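Local coordinates for protein soluble KIT ligand (Mus musculus, PDB 2O27) that binds and dimerises the receptor tyrosine kinase KIT as a non-covalent homodimeric cytokine, so driving survival and proliferation signals in blood-forming, germ, mast and pigment cells, at residues N9-T14 with Y71-K76; Y24-N29 with F108-F113. One frame throughout, in Å; residues are numbered along the deposited sequence.

Contact 1 of 2, residues N9-T14 with Y71-K76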
loop_
_atom_site.group_PDB
_atom_site.type_symbol
_atom_site.label_atom_id
_atom_site.label_comp_id
_atom_site.label_asym_id
_atom_site.label_seq_id
_atom_site.Cartn_x
_atom_site.Cartn_y
_atom_site.Cartn_z
ATOM N N ASN A 9 1.752 -22.245 9.199
ATOM C CA ASN A 9 1.183 -21.948 7.890
ATOM C C ASN A 9 0.793 -20.476 7.847
ATOM O O ASN A 9 -0.213 -20.083 8.433
ATOM C CB ASN A 9 -0.050 -22.822 7.642
ATOM C CG ASN A 9 0.022 -23.557 6.316
ATOM O OD1 ASN A 9 0.901 -24.391 6.103
ATOM N ND2 ASN A 9 -0.905 -23.250 5.415
ATOM N N VAL A 10 1.584 -19.664 7.159
ATOM C CA VAL A 10 1.298 -18.236 7.089
ATOM C C VAL A 10 1.614 -17.563 5.756
ATOM O O VAL A 10 1.238 -16.414 5.547
ATOM C CB VAL A 10 2.056 -17.476 8.205
ATOM C CG1 VAL A 10 1.531 -17.906 9.574
ATOM C CG2 VAL A 10 3.545 -17.743 8.097
ATOM N N LYS A 11 2.283 -18.275 4.855
ATOM C CA LYS A 11 2.660 -17.711 3.558
ATOM C C LYS A 11 3.439 -16.404 3.712
ATOM O O LYS A 11 3.434 -15.554 2.825
ATOM C CB LYS A 11 1.432 -17.488 2.672
ATOM C CG LYS A 11 1.128 -18.664 1.754
ATOM C CD LYS A 11 0.592 -18.189 0.417
ATOM C CE LYS A 11 1.626 -17.349 -0.317
ATOM N NZ LYS A 11 1.106 -16.798 -1.597
ATOM N N ASP A 12 4.095 -16.260 4.860
ATOM C CA ASP A 12 4.922 -15.115 5.190
ATOM C C ASP A 12 4.338 -13.711 5.187
ATOM O O ASP A 12 4.243 -13.022 4.163
ATOM C CB ASP A 12 6.210 -15.148 4.377
ATOM C CG ASP A 12 7.209 -16.140 4.936
ATOM O OD1 ASP A 12 7.481 -16.076 6.153
ATOM O OD2 ASP A 12 7.720 -16.982 4.167
ATOM N N ILE A 13 3.962 -13.330 6.391
ATOM C CA ILE A 13 3.441 -12.026 6.697
ATOM C C ILE A 13 4.564 -10.979 6.607
ATOM O O ILE A 13 4.317 -9.828 6.286
ATOM C CB ILE A 13 2.829 -12.098 8.117
ATOM C CG1 ILE A 13 1.569 -12.977 8.051
ATOM C CG2 ILE A 13 2.543 -10.716 8.680
ATOM C CD1 ILE A 13 0.910 -13.225 9.393
ATOM N N THR A 14 5.793 -11.407 6.867
ATOM C CA THR A 14 6.959 -10.535 6.844
ATOM C C THR A 14 7.169 -9.933 5.463
ATOM O O THR A 14 7.396 -8.729 5.331
ATOM C CB THR A 14 8.245 -11.303 7.290
ATOM O OG1 THR A 14 8.095 -11.716 8.654
ATOM C CG2 THR A 14 9.483 -10.412 7.194
ATOM N N TYR A 71 -1.745 -9.975 -3.191
ATOM C CA TYR A 71 -3.071 -10.564 -3.344
ATOM C C TYR A 71 -3.074 -12.011 -2.851
ATOM O O TYR A 71 -3.922 -12.391 -2.054
ATOM C CB TYR A 71 -3.551 -10.538 -4.820
ATOM C CG TYR A 71 -4.953 -11.078 -5.015
ATOM C CD1 TYR A 71 -6.051 -10.221 -5.039
ATOM C CD2 TYR A 71 -5.194 -12.449 -5.116
ATOM C CE1 TYR A 71 -7.366 -10.709 -5.155
ATOM C CE2 TYR A 71 -6.511 -12.949 -5.231
ATOM C CZ TYR A 71 -7.580 -12.059 -5.251
ATOM O OH TYR A 71 -8.872 -12.503 -5.379
ATOM N N SER A 72 -2.119 -12.807 -3.325
ATOM C CA SER A 72 -2.036 -14.222 -2.944
ATOM C C SER A 72 -1.838 -14.461 -1.442
ATOM O O SER A 72 -2.543 -15.275 -0.849
ATOM C CB SER A 72 -0.910 -14.909 -3.728
ATOM O OG SER A 72 0.313 -14.197 -3.607
ATOM N N ILE A 73 -0.870 -13.769 -0.842
ATOM C CA ILE A 73 -0.601 -13.913 0.586
ATOM C C ILE A 73 -1.842 -13.530 1.413
ATOM O O ILE A 73 -2.271 -14.258 2.299
ATOM C CB ILE A 73 0.583 -13.003 1.037
ATOM C CG1 ILE A 73 1.827 -13.254 0.178
ATOM C CG2 ILE A 73 0.921 -13.285 2.491
ATOM C CD1 ILE A 73 2.939 -12.191 0.399
ATOM N N ILE A 74 -2.413 -12.373 1.119
ATOM C CA ILE A 74 -3.590 -11.911 1.842
ATOM C C ILE A 74 -4.746 -12.905 1.679
ATOM O O ILE A 74 -5.479 -13.203 2.638
ATOM C CB ILE A 74 -4.044 -10.526 1.310
ATOM C CG1 ILE A 74 -3.015 -9.461 1.690
ATOM C CG2 ILE A 74 -5.442 -10.177 1.838
ATOM C CD1 ILE A 74 -3.230 -8.097 0.981
ATOM N N ASP A 75 -4.932 -13.386 0.452
ATOM C CA ASP A 75 -6.004 -14.331 0.175
ATOM C C ASP A 75 -5.803 -15.599 1.013
ATOM O O ASP A 75 -6.759 -16.169 1.524
ATOM C CB ASP A 75 -6.033 -14.699 -1.322
ATOM C CG ASP A 75 -7.157 -15.678 -1.658
ATOM O OD1 ASP A 75 -6.853 -16.746 -2.198
ATOM O OD2 ASP A 75 -8.337 -15.384 -1.388
ATOM N N LYS A 76 -4.555 -16.038 1.127
ATOM C CA LYS A 76 -4.223 -17.222 1.907
ATOM C C LYS A 76 -4.533 -16.964 3.380
ATOM O O LYS A 76 -5.103 -17.817 4.054
ATOM C CB LYS A 76 -2.739 -17.559 1.741
ATOM C CG LYS A 76 -2.203 -18.577 2.743
ATOM C CD LYS A 76 -2.756 -19.974 2.505
ATOM C CE LYS A 76 -2.278 -20.948 3.578
ATOM N NZ LYS A 76 -0.794 -20.958 3.711
#

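Contact 2 of 2, residues Y24-N29 with F108-F113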
loop_
_atom_site.group_PDB
_atom_site.type_symbol
_atom_site.label_atom_id
_atom_site.label_comp_id
_atom_site.label_asym_id
_atom_site.label_seq_id
_atom_site.Cartn_x
_atom_site.Cartn_y
_atom_site.Cartn_z
ATOM N N TYR A 24 0.456 3.093 4.922
ATOM C CA TYR A 24 -0.880 2.681 4.491
ATOM C C TYR A 24 -1.672 2.328 5.760
ATOM O O TYR A 24 -1.229 1.505 6.542
ATOM C CB TYR A 24 -0.779 1.439 3.603
ATOM C CG TYR A 24 -2.096 0.980 3.030
ATOM C CD1 TYR A 24 -2.852 1.833 2.242
ATOM C CD2 TYR A 24 -2.571 -0.310 3.252
ATOM C CE1 TYR A 24 -4.043 1.427 1.689
ATOM C CE2 TYR A 24 -3.784 -0.736 2.689
ATOM C CZ TYR A 24 -4.511 0.139 1.910
ATOM O OH TYR A 24 -5.688 -0.246 1.321
ATOM N N MET A 25 -2.851 2.926 5.944
ATOM C CA MET A 25 -3.680 2.664 7.114
ATOM C C MET A 25 -4.701 1.538 6.882
ATOM O O MET A 25 -5.543 1.595 5.975
ATOM C CB MET A 25 -4.411 3.946 7.554
ATOM C CG MET A 25 -3.523 5.061 8.120
ATOM S SD MET A 25 -2.174 4.503 9.214
ATOM C CE MET A 25 -3.033 4.396 10.782
ATOM N N ILE A 26 -4.615 0.494 7.697
ATOM C CA ILE A 26 -5.545 -0.603 7.543
ATOM C C ILE A 26 -6.582 -0.510 8.639
ATOM O O ILE A 26 -6.256 -0.581 9.824
ATOM C CB ILE A 26 -4.848 -1.962 7.620
ATOM C CG1 ILE A 26 -3.830 -2.096 6.479
ATOM C CG2 ILE A 26 -5.899 -3.076 7.587
ATOM C CD1 ILE A 26 -2.888 -3.232 6.663
ATOM N N THR A 27 -7.830 -0.352 8.220
ATOM C CA THR A 27 -8.958 -0.230 9.130
ATOM C C THR A 27 -9.400 -1.539 9.771
ATOM O O THR A 27 -9.648 -2.522 9.082
ATOM C CB THR A 27 -10.165 0.394 8.403
ATOM O OG1 THR A 27 -9.819 1.718 7.982
ATOM C CG2 THR A 27 -11.372 0.488 9.340
ATOM N N LEU A 28 -9.524 -1.517 11.095
ATOM C CA LEU A 28 -9.942 -2.675 11.888
ATOM C C LEU A 28 -10.852 -2.236 13.053
ATOM O O LEU A 28 -10.548 -1.269 13.771
ATOM C CB LEU A 28 -8.697 -3.381 12.440
ATOM C CG LEU A 28 -8.848 -4.542 13.428
ATOM C CD1 LEU A 28 -9.501 -5.767 12.758
ATOM C CD2 LEU A 28 -7.469 -4.897 13.967
ATOM N N ASN A 29 -11.985 -2.907 13.210
ATOM C CA ASN A 29 -12.892 -2.614 14.315
ATOM C C ASN A 29 -12.262 -3.447 15.420
ATOM O O ASN A 29 -12.440 -4.665 15.504
ATOM C CB ASN A 29 -14.311 -3.069 13.979
ATOM C CG ASN A 29 -14.840 -2.384 12.733
ATOM O OD1 ASN A 29 -14.664 -1.174 12.558
ATOM N ND2 ASN A 29 -15.478 -3.141 11.865
ATOM N N PHE A 108 -4.697 1.058 11.479
ATOM C CA PHE A 108 -3.403 0.592 11.899
ATOM C C PHE A 108 -2.464 0.478 10.731
ATOM O O PHE A 108 -2.880 0.301 9.588
ATOM C CB PHE A 108 -3.514 -0.788 12.553
ATOM C CG PHE A 108 -4.368 -0.811 13.792
ATOM C CD1 PHE A 108 -5.734 -0.949 13.707
ATOM C CD2 PHE A 108 -3.790 -0.671 15.050
ATOM C CE1 PHE A 108 -6.521 -0.949 14.882
ATOM C CE2 PHE A 108 -4.580 -0.669 16.219
ATOM C CZ PHE A 108 -5.933 -0.809 16.129
ATOM N N THR A 109 -1.185 0.575 11.043
ATOM C CA THR A 109 -0.152 0.429 10.049
ATOM C C THR A 109 -0.101 -1.074 9.759
ATOM O O THR A 109 -0.581 -1.883 10.558
ATOM C CB THR A 109 1.203 0.889 10.625
ATOM O OG1 THR A 109 2.104 1.165 9.553
ATOM C CG2 THR A 109 1.805 -0.189 11.491
ATOM N N PRO A 110 0.500 -1.471 8.626
ATOM C CA PRO A 110 0.550 -2.903 8.338
ATOM C C PRO A 110 1.270 -3.721 9.423
ATOM O O PRO A 110 0.837 -4.820 9.755
ATOM C CB PRO A 110 1.245 -2.953 6.979
ATOM C CG PRO A 110 0.733 -1.637 6.322
ATOM C CD PRO A 110 0.962 -0.681 7.462
ATOM N N GLU A 111 2.360 -3.190 9.960
ATOM C CA GLU A 111 3.106 -3.891 11.004
ATOM C C GLU A 111 2.197 -4.106 12.191
ATOM O O GLU A 111 2.152 -5.182 12.755
ATOM C CB GLU A 111 4.325 -3.075 11.454
ATOM C CG GLU A 111 5.658 -3.587 10.932
ATOM C CD GLU A 111 6.100 -4.894 11.583
ATOM O OE1 GLU A 111 7.055 -5.529 11.065
ATOM O OE2 GLU A 111 5.500 -5.279 12.613
ATOM N N GLU A 112 1.471 -3.065 12.562
ATOM C CA GLU A 112 0.569 -3.136 13.697
ATOM C C GLU A 112 -0.624 -4.036 13.452
ATOM O O GLU A 112 -1.091 -4.744 14.361
ATOM C CB GLU A 112 0.062 -1.739 14.039
ATOM C CG GLU A 112 1.138 -0.819 14.573
ATOM C CD GLU A 112 0.672 0.617 14.697
ATOM O OE1 GLU A 112 1.453 1.429 15.238
ATOM O OE2 GLU A 112 -0.456 0.937 14.251
ATOM N N PHE A 113 -1.147 -3.988 12.231
ATOM C CA PHE A 113 -2.303 -4.782 11.901
ATOM C C PHE A 113 -1.962 -6.253 12.024
ATOM O O PHE A 113 -2.672 -7.022 12.689
ATOM C CB PHE A 113 -2.761 -4.516 10.477
ATOM C CG PHE A 113 -3.893 -5.384 10.056
ATOM C CD1 PHE A 113 -5.185 -5.104 10.476
ATOM C CD2 PHE A 113 -3.668 -6.511 9.283
ATOM C CE1 PHE A 113 -6.241 -5.932 10.135
ATOM C CE2 PHE A 113 -4.712 -7.342 8.941
ATOM C CZ PHE A 113 -6.011 -7.048 9.373
#

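Contact 1 of 2, residues N9-T14 with Y71-K76
Two lysines lie obliquely across one another here, and their aliphatic lengths, not their charges, make most of the contact. Lys11, whose chain bends at chi2 and chi3, lays CG and CD against the base of Lys76; the CG atoms of Lys11 and Lys76 are 3.5 Å apart, tight for two carbons. Lys76 sets its CG anti to the backbone N (chi1 167°), then bends at chi2 and chi4, which carries NZ past the Lys11 chain toward the loop around Asn9, a poorly ordered residue. Lys11 NZ runs the other way along the helix and ends 3.4 Å from Ser72 OG, a hydroxyl already hydrogen-bonded to Ser69 O. In the short-chain four-helix cytokine fold of stem cell factor, this is where the N-terminal loop passes over the start of helix 70-91 before entering helix 13-18. Ile73 receives that loop: its CG2, anti to the backbone N, points at the backbone, 3.4 Å from Lys11 O and 3.7 Å from Asp12 O. Lys11 itself has a left-handed backbone conformation (phi 54°, psi 26°), part of the sharp turn into the helix, while the Ile13 side chain packs on Phe114 and Phe117 of helix 110-124.

Contact 2 of 2, residues Y24-N29 with F108-F113
Backbone hydrogen bonds tie Ile26 and Phe108 into a reciprocal antiparallel pair of the hydrogen-bonded type. The bond from Ile26 N to Phe108 O is short and nearly straight, at 2.6 Å and 175°, and its donor lies in the carbonyl plane. The return bond, Phe108 N to Ile26 O at 2.8 Å, is more bent, and its donor stands above the carbonyl plane. Phe108 O also receives a CA-H...O contact from Met25, while Ile26 O lies at the edge of the Phe108 ring, near its plane. This pair ends the two-stranded antiparallel sheet of strands 26-30 and 104-108, the small sheet formed by the crossover connections of short-chain helical cytokines; Leu28 continues the pairing with Arg106. Just past Phe108 the chain turns into helix 110-124, with Thr109 at the N-cap position and a weak bond from Thr109 N to Glu112 OE2.

Apolar contacts join the sheet to that helix. Ile26 CG2, anti to the backbone N, sits over one face of Phe113, 3.9 Å from the ring centroid in a CH-pi contact offset toward the rim, whereas Ile26 CD1 reaches Pro110 CG at 4.0 Å and also meets the base of the Phe113 side chain. Leu28 touches both phenylalanines, its CB 4.0 Å from Phe108 CD1 and its CD2 4.2 Å from Phe113 CE1. Phe113, with CG anti to its backbone N (chi1 176°), also packs on Leu50 and Ser53 of helix 43-58. Before the strand, Tyr24 O approaches Pro110 CD to 3.2 Å, and the Tyr24 hydroxyl hydrogen-bonds to Asp23 of the second subunit.

In the fold
Contact 1 is a surface contact and contact 2 a buried one, their centres about 16 Å apart and their nearest atoms about 6 Å, without touching. They share no helix or strand: the first sets the N-terminal loop and the start of helix 13-18 against helix 70-91, the second joins strand 26-30 to the end of strand 104-108 and the start of helix 110-124. Their segments alternate along the chain. At the surface, long lysine chains meet through their methylenes; in the interior, paired backbone bonds are combined with aromatic and aliphatic packing, and Tyr24 extends contact 2 to the dimer partner.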